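PDB 5C2I: Alr1585 protein from Nostoc sp., which is a haem-dependent DyP-type (dye-decolorizing) peroxidase, a family that uses hydrogen peroxide to oxidise dyes and other substrates. Local coordinates for residues F50-V55 with E104-I108. The protein carries 1 engineered substitution. Sequence-based numbering, arbitrary orientation.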
ATOM      1  N   PHE A  50      39.772  10.540 -14.139  1.00 24.01           N
ATOM      2  CA  PHE A  50      40.067  10.275 -15.543  1.00 25.01           C
ATOM      3  C   PHE A  50      41.400   9.561 -15.702  1.00 27.33           C
ATOM      4  O   PHE A  50      42.332   9.763 -14.916  1.00 25.48           O
ATOM      5  CB  PHE A  50      40.006  11.583 -16.351  1.00 25.06           C
ATOM      6  CG  PHE A  50      38.636  12.231 -16.317  1.00 24.21           C
ATOM      7  CD1 PHE A  50      37.517  11.556 -16.813  1.00 24.07           C
ATOM      8  CD2 PHE A  50      38.463  13.509 -15.835  1.00 24.35           C
ATOM      9  CE1 PHE A  50      36.256  12.134 -16.775  1.00 23.62           C
ATOM     10  CE2 PHE A  50      37.211  14.089 -15.803  1.00 23.87           C
ATOM     11  CZ  PHE A  50      36.104  13.401 -16.270  1.00 23.13           C
ATOM     12  N   LYS A  51      41.490   8.710 -16.710  1.00 29.00           N
ATOM     13  CA  LYS A  51      42.681   7.864 -16.854  1.00 30.58           C
ATOM     14  C   LYS A  51      43.847   8.675 -17.463  1.00 31.59           C
ATOM     15  O   LYS A  51      43.635   9.517 -18.351  1.00 30.17           O
ATOM     16  CB  LYS A  51      42.380   6.667 -17.730  1.00 32.58           C
ATOM     17  CG  LYS A  51      41.375   5.725 -17.115  1.00 32.98           C
ATOM     18  CD  LYS A  51      41.135   4.540 -18.028  1.00 35.71           C
ATOM     19  CE  LYS A  51      40.235   3.511 -17.372  1.00 36.32           C
ATOM     20  NZ  LYS A  51      39.937   2.431 -18.350  1.00 37.99           N
ATOM     21  N   PRO A  52      45.063   8.443 -16.970  1.00 32.26           N
ATOM     22  CA  PRO A  52      46.224   9.200 -17.422  1.00 34.27           C
ATOM     23  C   PRO A  52      46.407   9.182 -18.921  1.00 34.62           C
ATOM     24  O   PRO A  52      46.165   8.167 -19.552  1.00 34.81           O
ATOM     25  CB  PRO A  52      47.423   8.489 -16.752  1.00 35.43           C
ATOM     26  CG  PRO A  52      46.852   7.878 -15.531  1.00 35.08           C
ATOM     27  CD  PRO A  52      45.402   7.532 -15.856  1.00 34.05           C
ATOM     28  N   GLU A  53      46.795  10.332 -19.472  1.00 36.66           N
ATOM     29  CA  GLU A  53      47.181  10.460 -20.872  1.00 38.41           C
ATOM     30  C   GLU A  53      46.027  10.212 -21.829  1.00 37.34           C
ATOM     31  O   GLU A  53      46.261   9.897 -22.972  1.00 36.84           O
ATOM     32  CB  GLU A  53      48.321   9.486 -21.227  1.00 44.18           C
ATOM     33  CG  GLU A  53      49.407   9.381 -20.165  1.00 47.36           C
ATOM     34  CD  GLU A  53      50.394  10.517 -20.232  1.00 52.68           C
ATOM     35  OE1 GLU A  53      51.012  10.680 -21.329  1.00 59.91           O
ATOM     36  OE2 GLU A  53      50.591  11.196 -19.183  1.00 53.90           O
ATOM     37  N   GLN A  54      44.796  10.426 -21.390  1.00 33.85           N
ATOM     38  CA  GLN A  54      43.632  10.242 -22.269  1.00 33.13           C
ATOM     39  C   GLN A  54      42.777  11.487 -22.386  1.00 29.68           C
ATOM     40  O   GLN A  54      41.562  11.406 -22.564  1.00 28.39           O
ATOM     41  CB  GLN A  54      42.803   9.076 -21.755  1.00 34.32           C
ATOM     42  CG  GLN A  54      43.654   7.835 -21.566  1.00 38.90           C
ATOM     43  CD  GLN A  54      43.018   6.621 -22.152  1.00 42.91           C
ATOM     44  OE1 GLN A  54      42.775   6.557 -23.351  1.00 47.56           O
ATOM     45  NE2 GLN A  54      42.757   5.638 -21.313  1.00 45.79           N
ATOM     46  N   VAL A  55      43.427  12.641 -22.369  1.00 29.27           N
ATOM     47  CA  VAL A  55      42.710  13.908 -22.273  1.00 28.57           C
ATOM     48  C   VAL A  55      41.745  14.078 -23.439  1.00 27.68           C
ATOM     49  O   VAL A  55      40.578  14.417 -23.243  1.00 26.50           O
ATOM     50  CB  VAL A  55      43.661  15.115 -22.207  1.00 29.85           C
ATOM     51  CG1 VAL A  55      42.843  16.403 -22.144  1.00 29.99           C
ATOM     52  CG2 VAL A  55      44.580  14.989 -20.991  1.00 30.66           C
ATOM     53  N   GLU A 104      42.446  20.712 -14.067  1.00 22.97           N
ATOM     54  CA  GLU A 104      43.874  20.538 -14.362  1.00 24.63           C
ATOM     55  C   GLU A 104      44.097  19.359 -15.298  1.00 24.42           C
ATOM     56  O   GLU A 104      44.890  19.465 -16.229  1.00 24.06           O
ATOM     57  CB  GLU A 104      44.684  20.405 -13.085  1.00 26.73           C
ATOM     58  CG  GLU A 104      44.756  21.692 -12.298  1.00 29.00           C
ATOM     59  CD  GLU A 104      45.612  21.487 -11.045  1.00 32.48           C
ATOM     60  OE1 GLU A 104      45.320  20.631 -10.200  1.00 33.19           O
ATOM     61  OE2 GLU A 104      46.621  22.147 -10.904  1.00 35.16           O
ATOM     62  N   TYR A 105      43.418  18.241 -15.022  1.00 23.24           N
ATOM     63  CA  TYR A 105      43.487  17.062 -15.891  1.00 23.30           C
ATOM     64  C   TYR A 105      43.120  17.435 -17.342  1.00 23.20           C
ATOM     65  O   TYR A 105      43.781  16.994 -18.276  1.00 23.95           O
ATOM     66  CB  TYR A 105      42.550  15.941 -15.395  1.00 22.35           C
ATOM     67  CG  TYR A 105      42.544  14.807 -16.375  1.00 22.74           C
ATOM     68  CD1 TYR A 105      41.682  14.822 -17.459  1.00 23.04           C
ATOM     69  CD2 TYR A 105      43.435  13.759 -16.255  1.00 23.94           C
ATOM     70  CE1 TYR A 105      41.721  13.802 -18.405  1.00 23.63           C
ATOM     71  CE2 TYR A 105      43.472  12.730 -17.175  1.00 24.58           C
ATOM     72  CZ  TYR A 105      42.611  12.757 -18.253  1.00 24.07           C
ATOM     73  OH  TYR A 105      42.660  11.729 -19.201  1.00 24.97           O
ATOM     74  N   LEU A 106      42.112  18.277 -17.488  1.00 22.70           N
ATOM     75  CA  LEU A 106      41.635  18.733 -18.771  1.00 23.26           C
ATOM     76  C   LEU A 106      42.505  19.805 -19.433  1.00 24.34           C
ATOM     77  O   LEU A 106      42.175  20.289 -20.499  1.00 24.04           O
ATOM     78  CB  LEU A 106      40.175  19.215 -18.638  1.00 22.56           C
ATOM     79  CG  LEU A 106      39.192  18.100 -18.303  1.00 21.93           C
ATOM     80  CD1 LEU A 106      37.835  18.715 -17.956  1.00 21.04           C
ATOM     81  CD2 LEU A 106      39.071  17.077 -19.420  1.00 22.37           C
ATOM     82  N   GLU A 107      43.650  20.128 -18.830  1.00 25.04           N
ATOM     83  CA  GLU A 107      44.616  21.077 -19.409  1.00 26.26           C
ATOM     84  C   GLU A 107      43.991  22.445 -19.680  1.00 26.11           C
ATOM     85  O   GLU A 107      44.323  23.138 -20.653  1.00 25.95           O
ATOM     86  CB  GLU A 107      45.297  20.505 -20.658  1.00 27.53           C
ATOM     87  CG  GLU A 107      45.933  19.155 -20.407  1.00 28.64           C
ATOM     88  CD  GLU A 107      46.545  18.501 -21.635  1.00 31.52           C
ATOM     89  OE1 GLU A 107      46.220  18.880 -22.777  1.00 31.94           O
ATOM     90  OE2 GLU A 107      47.362  17.609 -21.423  1.00 32.98           O
ATOM     91  N   ILE A 108      43.152  22.866 -18.742  1.00 25.38           N
ATOM     92  CA  ILE A 108      42.628  24.231 -18.714  1.00 25.65           C
ATOM     93  C   ILE A 108      43.618  25.115 -17.926  1.00 26.54           C
ATOM     94  O   ILE A 108      43.967  24.805 -16.774  1.00 26.40           O
ATOM     95  CB  ILE A 108      41.243  24.262 -18.037  1.00 24.64           C
ATOM     96  CG1 ILE A 108      40.248  23.335 -18.768  1.00 24.33           C
ATOM     97  CG2 ILE A 108      40.720  25.687 -17.943  1.00 24.63           C
ATOM     98  CD1 ILE A 108      40.012  23.640 -20.226  1.00 25.09           C
TER
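Start at F50, the last residue of strand 42-50: its CB sits squarely over one face of the Y105 ring, 3.5 Å from the ring centroid and 16° off the normal, a CH-pi contact. The two rings themselves meet obliquely, centroids 5.4 Å apart and planes at 39°, while the F50 side chain also packs on V58 and I62 of helix 55-68. At K51 the chain begins a type II beta turn that runs to Q54. The K51 carbonyl lies at the edge of the tyrosine ring, and Y105 OH donates a short hydrogen bond to K51 O, 2.6 Å; within the turn the same oxygen receives only a weak bond from Q54 N, at 3.4 Å. The CA-to-CB bond of K51 points away from 104-108, and its NZ is hydrogen-bonded to R174 O. This is a strand-to-helix connection in the ferredoxin-like alpha+beta domain of the DyP fold, outside the haem pocket, with Y105 inserted from the end of helix 100-105. P52 and E53 form the exposed corner of the turn, and Q54 follows as N-cap of helix 55-68. V55, in the first turn of that helix, closes over the opposite face of the phenol, CG2 lying 4.0 Å from Y105 CE1, so the ring is sandwiched between F50 and V55. The same V55 CG2 comes within 3.8 Å of E107 OE2, on the residue whose positive phi ends helix 100-105 in a Schellman motif.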